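Local coordinates for protein adenosine kinase, putative (Trypanosoma brucei, PDB 3OTX) that probably catalyses the magnesium-dependent transfer of phosphate from ATP to adenosine, giving AMP and ADP in purine salvage, at residues P284-D289 and T327-I332; F307-A312 and C321-Y326. The protein carries 1 engineered substitution. All coordinates share one frame; numbering follows the deposited sequence.

Interaction 1 (P284-D289 and T327-I332); sequences PVPQLD and TAQEVI. With AP5 (bis(adenosine)-5'-pentaphosphate), chain C.
Gln-329, on helix 327-332, reaches the loop 284-289 at Pro-286 and takes part in three of the four residue contacts. From CB its CG lies beside the backbone N and anti to the carbonyl carbon (chi1 -74°), and the chain then runs extended. CG passes Leu-288 CD2 at 4.1 Å and N3A of the AP5 adenine at 3.7 Å. CD lies between Pro-286 O and AP5 N3A, in contact with both. At the tip, Gln-329 NE2 donates to Pro-286 O over 2.9 Å, nearly straight at 172°, with the donor in the carbonyl plane and the acceptor 4° out of the amide plane. The same Gln-329 NE2 donates to AP5 N3A at 3.2 Å. Val-285 CG1 packs against Gln-329 NE2 at 3.3 Å and also lies near the ribose O2F. Gln-329 OE1 accepts from a water (2.8 Å) that also donates to Gln-287 O, and the Pro-286 ring lies obliquely across this end. Apolar groups line the adenine: Leu-288 CD2 meets C2A at 3.8 Å and Ile-332 CD1 sits over C5A at 3.6 Å, both on the same face of the base. Gln-290 also hydrogen-bonds AP5. With two acceptors on NE2 and a donating water on OE1, the rotation of the amide is settled: one side chain reads the adenine N3A and ties helix to loop in this nucleotide pocket.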
loop_
_atom_site.group_PDB
_atom_site.type_symbol
_atom_site.label_atom_id
_atom_site.label_comp_id
_atom_site.label_asym_id
_atom_site.label_seq_id
_atom_site.Cartn_x
_atom_site.Cartn_y
_atom_site.Cartn_z
ATOM N N PRO A 284 -6.301 0.942 20.560
ATOM C CA PRO A 284 -5.572 2.188 20.865
ATOM C C PRO A 284 -4.195 2.227 20.248
ATOM O O PRO A 284 -3.522 1.198 20.101
ATOM C CB PRO A 284 -5.457 2.189 22.381
ATOM C CG PRO A 284 -6.513 1.265 22.865
ATOM C CD PRO A 284 -6.811 0.289 21.784
ATOM N N VAL A 285 -3.793 3.425 19.868
ATOM C CA VAL A 285 -2.449 3.637 19.346
ATOM C C VAL A 285 -1.586 4.084 20.536
ATOM O O VAL A 285 -1.944 5.044 21.247
ATOM C CB VAL A 285 -2.470 4.724 18.251
ATOM C CG1 VAL A 285 -1.052 5.200 17.930
ATOM C CG2 VAL A 285 -3.156 4.211 17.014
ATOM N N PRO A 286 -0.444 3.401 20.773
ATOM C CA PRO A 286 0.389 3.780 21.918
ATOM C C PRO A 286 0.864 5.239 21.842
ATOM O O PRO A 286 1.196 5.728 20.767
ATOM C CB PRO A 286 1.575 2.801 21.838
ATOM C CG PRO A 286 1.081 1.671 21.034
ATOM C CD PRO A 286 0.129 2.275 20.024
ATOM N N GLN A 287 0.854 5.924 22.971
ATOM C CA GLN A 287 1.313 7.306 23.050
ATOM C C GLN A 287 2.732 7.415 22.505
ATOM O O GLN A 287 3.580 6.552 22.786
ATOM C CB GLN A 287 1.267 7.765 24.507
ATOM C CG GLN A 287 1.461 9.252 24.715
ATOM C CD GLN A 287 2.925 9.664 24.706
ATOM O OE1 GLN A 287 3.259 10.782 24.310
ATOM N NE2 GLN A 287 3.807 8.758 25.129
ATOM N N LEU A 288 2.977 8.458 21.711
ATOM C CA LEU A 288 4.300 8.722 21.149
ATOM C C LEU A 288 4.548 10.221 21.223
ATOM O O LEU A 288 3.683 11.002 20.819
ATOM C CB LEU A 288 4.386 8.222 19.694
ATOM C CG LEU A 288 5.713 8.321 18.924
ATOM C CD1 LEU A 288 6.844 7.524 19.600
ATOM C CD2 LEU A 288 5.521 7.855 17.462
ATOM N N ASP A 289 5.710 10.618 21.748
ATOM C CA ASP A 289 6.123 12.024 21.753
ATOM C C ASP A 289 6.269 12.541 20.329
ATOM O O ASP A 289 7.101 12.040 19.552
ATOM C CB ASP A 289 7.441 12.219 22.521
ATOM C CG ASP A 289 7.244 12.274 24.021
ATOM O OD1 ASP A 289 6.389 13.059 24.493
ATOM O OD2 ASP A 289 7.965 11.540 24.732
ATOM N N THR A 327 5.048 -1.113 13.757
ATOM C CA THR A 327 5.816 -0.842 12.561
ATOM C C THR A 327 5.613 0.589 12.066
ATOM O O THR A 327 6.579 1.250 11.688
ATOM C CB THR A 327 5.574 -1.874 11.437
ATOM O OG1 THR A 327 4.188 -2.040 11.220
ATOM C CG2 THR A 327 6.150 -3.242 11.838
ATOM N N ALA A 328 4.375 1.074 12.104
ATOM C CA ALA A 328 4.115 2.467 11.689
ATOM C C ALA A 328 4.873 3.451 12.579
ATOM O O ALA A 328 5.517 4.394 12.081
ATOM C CB ALA A 328 2.615 2.758 11.705
ATOM N N GLN A 329 4.843 3.202 13.890
ATOM C CA GLN A 329 5.536 4.059 14.814
ATOM C C GLN A 329 7.051 4.009 14.628
ATOM O O GLN A 329 7.724 5.017 14.795
ATOM C CB GLN A 329 5.093 3.800 16.248
ATOM C CG GLN A 329 3.691 4.387 16.448
ATOM C CD GLN A 329 3.217 4.425 17.879
ATOM O OE1 GLN A 329 3.745 3.735 18.749
ATOM N NE2 GLN A 329 2.217 5.244 18.135
ATOM N N GLU A 330 7.570 2.856 14.231
ATOM C CA GLU A 330 9.021 2.779 13.966
ATOM C C GLU A 330 9.393 3.610 12.737
ATOM O O GLU A 330 10.355 4.396 12.772
ATOM C CB GLU A 330 9.479 1.327 13.783
ATOM C CG GLU A 330 9.541 0.506 15.057
ATOM C CD GLU A 330 10.497 1.049 16.107
ATOM O OE1 GLU A 330 11.637 1.419 15.752
ATOM O OE2 GLU A 330 10.098 1.102 17.295
ATOM N N VAL A 331 8.641 3.426 11.672
ATOM C CA VAL A 331 8.934 4.040 10.375
ATOM C C VAL A 331 8.833 5.576 10.431
ATOM O O VAL A 331 9.688 6.287 9.871
ATOM C CB VAL A 331 8.091 3.392 9.253
ATOM C CG1 VAL A 331 8.063 4.249 7.983
ATOM C CG2 VAL A 331 8.643 1.996 8.930
ATOM N N ILE A 332 7.840 6.092 11.142
ATOM C CA ILE A 332 7.652 7.558 11.172
ATOM C C ILE A 332 8.696 8.264 12.036
ATOM O O ILE A 332 8.856 9.495 11.968
ATOM C CB ILE A 332 6.186 7.975 11.562
ATOM C CG1 ILE A 332 5.943 7.675 13.050
ATOM C CG2 ILE A 332 5.148 7.365 10.582
ATOM C CD1 ILE A 332 4.576 8.033 13.577
HETATM P PA AP5 C . -2.320 6.975 9.616
HETATM O O1A AP5 C . -1.972 8.457 9.703
HETATM O O2A AP5 C . -3.783 6.667 9.861
HETATM O O3A AP5 C . -1.950 6.315 8.194
HETATM P PB AP5 C . -2.095 7.002 6.741
HETATM O O1B AP5 C . -3.029 8.172 6.745
HETATM O O2B AP5 C . -2.376 5.898 5.781
HETATM O O3B AP5 C . -0.597 7.516 6.575
HETATM P PG AP5 C . 0.084 8.614 5.644
HETATM O O1G AP5 C . 1.330 9.058 6.345
HETATM O O2G AP5 C . -0.769 9.834 5.373
HETATM O O3G AP5 C . 0.452 7.732 4.421
HETATM P PD AP5 C . 1.179 8.118 3.030
HETATM O O1D AP5 C . 1.555 9.584 2.916
HETATM O O2D AP5 C . 0.316 7.512 1.959
HETATM O O3D AP5 C . 2.570 7.324 3.195
HETATM P PE AP5 C . 2.832 5.780 2.808
HETATM O O1E AP5 C . 1.638 4.954 3.194
HETATM O O2E AP5 C . 4.195 5.359 3.353
HETATM O O5F AP5 C . -1.329 6.192 10.605
HETATM C C5F AP5 C . -1.288 4.765 10.618
HETATM C C4F AP5 C . -0.750 4.305 11.952
HETATM O O4F AP5 C . 0.514 4.931 12.212
HETATM C C3F AP5 C . -1.593 4.717 13.156
HETATM O O3F AP5 C . -2.595 3.757 13.386
HETATM C C2F AP5 C . -0.582 4.848 14.258
HETATM O O2F AP5 C . -0.282 3.580 14.784
HETATM C C1F AP5 C . 0.661 5.346 13.514
HETATM N N9A AP5 C . 0.789 6.831 13.495
HETATM C C8A AP5 C . 0.606 7.673 12.394
HETATM N N7A AP5 C . 0.842 8.949 12.806
HETATM C C5A AP5 C . 1.180 8.928 14.117
HETATM C C6A AP5 C . 1.555 9.900 15.018
HETATM N N6A AP5 C . 1.745 11.169 14.648
HETATM N N1A AP5 C . 1.859 9.529 16.306
HETATM C C2A AP5 C . 1.823 8.206 16.717
HETATM N N3A AP5 C . 1.457 7.242 15.802
HETATM C C4A AP5 C . 1.167 7.588 14.533
HETATM O O5J AP5 C . 2.888 5.803 1.185
HETATM C C5J AP5 C . 3.889 6.559 0.527
HETATM C C4J AP5 C . 4.191 5.781 -0.743
HETATM O O4J AP5 C . 3.104 5.893 -1.676
HETATM C C3J AP5 C . 5.383 6.329 -1.533
HETATM O O3J AP5 C . 6.485 5.445 -1.322
HETATM C C2J AP5 C . 4.903 6.368 -2.993
HETATM O O2J AP5 C . 5.827 5.799 -3.913
HETATM C C1J AP5 C . 3.638 5.548 -2.929
HETATM N N9B AP5 C . 2.687 5.845 -4.010
HETATM C C8B AP5 C . 2.143 7.075 -4.267
HETATM N N7B AP5 C . 1.357 6.936 -5.366
HETATM C C5B AP5 C . 1.404 5.634 -5.789
HETATM C C6B AP5 C . 0.789 4.950 -6.845
HETATM N N6B AP5 C . 0.022 5.544 -7.774
HETATM N N1B AP5 C . 1.113 3.628 -6.973
HETATM C C2B AP5 C . 1.899 2.929 -6.085
HETATM N N3B AP5 C . 2.539 3.613 -5.072
HETATM C C4B AP5 C . 2.251 4.940 -4.922
HETATM O O HOH W 1 4.738 4.719 21.179
#

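Interaction 2 (F307-A312 and C321-Y326). With AP5 (bis(adenosine)-5'-pentaphosphate), chain C.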
loop_
_atom_site.group_PDB
_atom_site.type_symbol
_atom_site.label_atom_id
_atom_site.label_comp_id
_atom_site.label_asym_id
_atom_site.label_seq_id
_atom_site.Cartn_x
_atom_site.Cartn_y
_atom_site.Cartn_z
ATOM N N PHE A 307 0.843 -5.289 10.027
ATOM C CA PHE A 307 -0.411 -6.055 10.018
ATOM C C PHE A 307 -0.234 -7.401 9.302
ATOM O O PHE A 307 -0.593 -8.457 9.861
ATOM C CB PHE A 307 -1.522 -5.211 9.374
ATOM C CG PHE A 307 -2.917 -5.841 9.461
ATOM C CD1 PHE A 307 -3.801 -5.453 10.443
ATOM C CD2 PHE A 307 -3.306 -6.840 8.536
ATOM C CE1 PHE A 307 -5.092 -6.076 10.518
ATOM C CE2 PHE A 307 -4.589 -7.440 8.590
ATOM C CZ PHE A 307 -5.476 -7.052 9.601
ATOM N N LEU A 308 0.351 -7.386 8.104
ATOM C CA LEU A 308 0.562 -8.637 7.349
ATOM C C LEU A 308 1.558 -9.558 8.015
ATOM O O LEU A 308 1.378 -10.785 7.960
ATOM C CB LEU A 308 1.074 -8.315 5.953
ATOM C CG LEU A 308 0.023 -7.809 4.997
ATOM C CD1 LEU A 308 0.693 -7.288 3.689
ATOM C CD2 LEU A 308 -0.942 -8.921 4.660
ATOM N N SER A 309 2.613 -8.996 8.624
ATOM C CA SER A 309 3.613 -9.840 9.303
ATOM C C SER A 309 3.012 -10.644 10.458
ATOM O O SER A 309 3.441 -11.772 10.715
ATOM C CB SER A 309 4.821 -9.029 9.767
ATOM O OG SER A 309 4.534 -8.290 10.952
ATOM N N ALA A 310 2.015 -10.076 11.130
ATOM C CA ALA A 310 1.347 -10.767 12.227
ATOM C C ALA A 310 0.266 -11.683 11.709
ATOM O O ALA A 310 0.065 -12.765 12.262
ATOM C CB ALA A 310 0.739 -9.765 13.183
ATOM N N TYR A 311 -0.421 -11.259 10.654
ATOM C CA TYR A 311 -1.524 -12.053 10.106
ATOM C C TYR A 311 -0.947 -13.361 9.556
ATOM O O TYR A 311 -1.571 -14.441 9.710
ATOM C CB TYR A 311 -2.307 -11.266 9.007
ATOM C CG TYR A 311 -3.641 -11.910 8.681
ATOM C CD1 TYR A 311 -4.815 -11.465 9.276
ATOM C CD2 TYR A 311 -3.713 -13.040 7.843
ATOM C CE1 TYR A 311 -6.035 -12.070 9.001
ATOM C CE2 TYR A 311 -4.929 -13.660 7.580
ATOM C CZ TYR A 311 -6.079 -13.169 8.147
ATOM O OH TYR A 311 -7.292 -13.784 7.904
ATOM N N ALA A 312 0.232 -13.265 8.928
ATOM C CA ALA A 312 0.900 -14.415 8.318
ATOM C C ALA A 312 1.302 -15.496 9.331
ATOM O O ALA A 312 1.495 -16.647 8.946
ATOM C CB ALA A 312 2.122 -13.966 7.478
ATOM N N CYS A 321 -3.378 -5.511 14.271
ATOM C CA CYS A 321 -3.431 -4.039 14.426
ATOM C C CYS A 321 -2.333 -3.484 15.344
ATOM O O CYS A 321 -1.659 -2.505 15.002
ATOM C CB CYS A 321 -4.827 -3.569 14.891
ATOM S SG CYS A 321 -6.144 -3.844 13.715
ATOM N N GLU A 322 -2.153 -4.094 16.523
ATOM C CA GLU A 322 -1.057 -3.738 17.439
ATOM C C GLU A 322 0.295 -3.801 16.728
ATOM O O GLU A 322 1.134 -2.924 16.913
ATOM C CB GLU A 322 -1.082 -4.618 18.708
ATOM C CG GLU A 322 -2.325 -4.357 19.559
ATOM C CD GLU A 322 -2.582 -5.425 20.602
ATOM O OE1 GLU A 322 -3.489 -5.182 21.422
ATOM O OE2 GLU A 322 -1.876 -6.469 20.621
ATOM N N THR A 323 0.495 -4.837 15.913
ATOM C CA THR A 323 1.771 -4.990 15.198
ATOM C C THR A 323 1.942 -3.879 14.142
ATOM O O THR A 323 3.040 -3.304 14.007
ATOM C CB THR A 323 1.874 -6.384 14.558
ATOM O OG1 THR A 323 1.656 -7.375 15.566
ATOM C CG2 THR A 323 3.267 -6.587 13.947
ATOM N N GLY A 324 0.860 -3.561 13.445
ATOM C CA GLY A 324 0.873 -2.472 12.472
ATOM C C GLY A 324 1.172 -1.149 13.167
ATOM O O GLY A 324 1.855 -0.301 12.594
ATOM N N HIS A 325 0.651 -0.948 14.381
ATOM C CA HIS A 325 0.988 0.287 15.110
ATOM C C HIS A 325 2.475 0.333 15.424
ATOM O O HIS A 325 3.103 1.384 15.321
ATOM C CB HIS A 325 0.214 0.417 16.417
ATOM C CG HIS A 325 -1.256 0.537 16.236
ATOM N ND1 HIS A 325 -2.132 0.302 17.274
ATOM C CD2 HIS A 325 -2.013 0.864 15.158
ATOM C CE1 HIS A 325 -3.371 0.473 16.839
ATOM N NE2 HIS A 325 -3.323 0.820 15.563
ATOM N N TYR A 326 3.035 -0.812 15.804
ATOM C CA TYR A 326 4.445 -0.866 16.114
ATOM C C TYR A 326 5.294 -0.455 14.880
ATOM O O TYR A 326 6.176 0.416 14.968
ATOM C CB TYR A 326 4.834 -2.277 16.609
ATOM C CG TYR A 326 6.322 -2.418 16.603
ATOM C CD1 TYR A 326 7.114 -1.811 17.581
ATOM C CD2 TYR A 326 6.944 -3.093 15.569
ATOM C CE1 TYR A 326 8.520 -1.913 17.545
ATOM C CE2 TYR A 326 8.336 -3.185 15.502
ATOM C CZ TYR A 326 9.103 -2.595 16.490
ATOM O OH TYR A 326 10.468 -2.712 16.399
HETATM P PA AP5 C . -2.320 6.975 9.616
HETATM O O1A AP5 C . -1.972 8.457 9.703
HETATM O O2A AP5 C . -3.783 6.667 9.861
HETATM O O3A AP5 C . -1.950 6.315 8.194
HETATM P PB AP5 C . -2.095 7.002 6.741
HETATM O O1B AP5 C . -3.029 8.172 6.745
HETATM O O2B AP5 C . -2.376 5.898 5.781
HETATM O O3B AP5 C . -0.597 7.516 6.575
HETATM P PG AP5 C . 0.084 8.614 5.644
HETATM O O1G AP5 C . 1.330 9.058 6.345
HETATM O O2G AP5 C . -0.769 9.834 5.373
HETATM O O3G AP5 C . 0.452 7.732 4.421
HETATM P PD AP5 C . 1.179 8.118 3.030
HETATM O O1D AP5 C . 1.555 9.584 2.916
HETATM O O2D AP5 C . 0.316 7.512 1.959
HETATM O O3D AP5 C . 2.570 7.324 3.195
HETATM P PE AP5 C . 2.832 5.780 2.808
HETATM O O1E AP5 C . 1.638 4.954 3.194
HETATM O O2E AP5 C . 4.195 5.359 3.353
HETATM O O5F AP5 C . -1.329 6.192 10.605
HETATM C C5F AP5 C . -1.288 4.765 10.618
HETATM C C4F AP5 C . -0.750 4.305 11.952
HETATM O O4F AP5 C . 0.514 4.931 12.212
HETATM C C3F AP5 C . -1.593 4.717 13.156
HETATM O O3F AP5 C . -2.595 3.757 13.386
HETATM C C2F AP5 C . -0.582 4.848 14.258
HETATM O O2F AP5 C . -0.282 3.580 14.784
HETATM C C1F AP5 C . 0.661 5.346 13.514
HETATM N N9A AP5 C . 0.789 6.831 13.495
HETATM C C8A AP5 C . 0.606 7.673 12.394
HETATM N N7A AP5 C . 0.842 8.949 12.806
HETATM C C5A AP5 C . 1.180 8.928 14.117
HETATM C C6A AP5 C . 1.555 9.900 15.018
HETATM N N6A AP5 C . 1.745 11.169 14.648
HETATM N N1A AP5 C . 1.859 9.529 16.306
HETATM C C2A AP5 C . 1.823 8.206 16.717
HETATM N N3A AP5 C . 1.457 7.242 15.802
HETATM C C4A AP5 C . 1.167 7.588 14.533
HETATM O O5J AP5 C . 2.888 5.803 1.185
HETATM C C5J AP5 C . 3.889 6.559 0.527
HETATM C C4J AP5 C . 4.191 5.781 -0.743
HETATM O O4J AP5 C . 3.104 5.893 -1.676
HETATM C C3J AP5 C . 5.383 6.329 -1.533
HETATM O O3J AP5 C . 6.485 5.445 -1.322
HETATM C C2J AP5 C . 4.903 6.368 -2.993
HETATM O O2J AP5 C . 5.827 5.799 -3.913
HETATM C C1J AP5 C . 3.638 5.548 -2.929
HETATM N N9B AP5 C . 2.687 5.845 -4.010
HETATM C C8B AP5 C . 2.143 7.075 -4.267
HETATM N N7B AP5 C . 1.357 6.936 -5.366
HETATM C C5B AP5 C . 1.404 5.634 -5.789
HETATM C C6B AP5 C . 0.789 4.950 -6.845
HETATM N N6B AP5 C . 0.022 5.544 -7.774
HETATM N N1B AP5 C . 1.113 3.628 -6.973
HETATM C C2B AP5 C . 1.899 2.929 -6.085
HETATM N N3B AP5 C . 2.539 3.613 -5.072
HETATM C C4B AP5 C . 2.251 4.940 -4.922
#
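Phe-307 and Gly-324 mark the nearest backbone approach of helices 307-311 and 321-326, with their CA atoms 4.5 Å apart. The two short axes come within 7.7 Å and run roughly antiparallel, their directions 140° apart. No hydrogen bond crosses between the segments, so the join is made by van der Waals contact. Its backbone part is Phe-307 N against Gly-324 CA at 3.7 Å, where the glycine presents its main chain directly to the other helix. The aromatic part belongs to Phe-307, whose CG is anti to the backbone N (chi1 -173°); ring atom CE1 reaches Cys-321 SG at 4.0 Å. That sulfur lies at the edge of the ring, 5.3 Å from its centroid and 90° off the normal, a Cys sulfur-aromatic contact. The ring also touches Met-195 of strand 193-197. Small side chains fill the next turn: Ala-310 CB abuts Thr-323 OG1 at 3.5 Å, and Thr-323 CG2 faces Ser-309 OG at 3.7 Å. Both hydroxyls are engaged within their own helices, Thr-323 OG1 with Arg-319 O and Ser-309 OG with Gly-306 O. His-325, turned to the ligand instead, brings CD2 within 3.2 Å of AP5 O2F, while its NE2 hydrogen-bonds Thr-272 OG1. These consecutive helices form an antiparallel helix pair in the PfkB (ribokinase-like) fold; helix 300-311 starts at Gly-300 and Asp-301, the latter the predicted proton acceptor, and helix 317-332 carries pocket residues.

How the interactions relate
Both contacts use helix 317-332, at successive parts of its length, and their centres lie 13 Å apart. All touching residues of interaction 2 are buried, and no hydrogen bond crosses it; it pairs that helix with helix 300-311, which packs on the main sheet. Interaction 1 is only partly buried: the later part of the helix meets an irregular loop, and direct and water-mediated hydrogen bonds do much of the joining. They meet at His-325, against which Pro-284, Val-285 and Pro-286 pack; its ND1 is 3.3 Å from Pro-284 O, in packing. AP5 touches both: interaction 1 lines one face of the adenine, its N3A and part of the ribose; interaction 2 offers His-325 to the ribose alone.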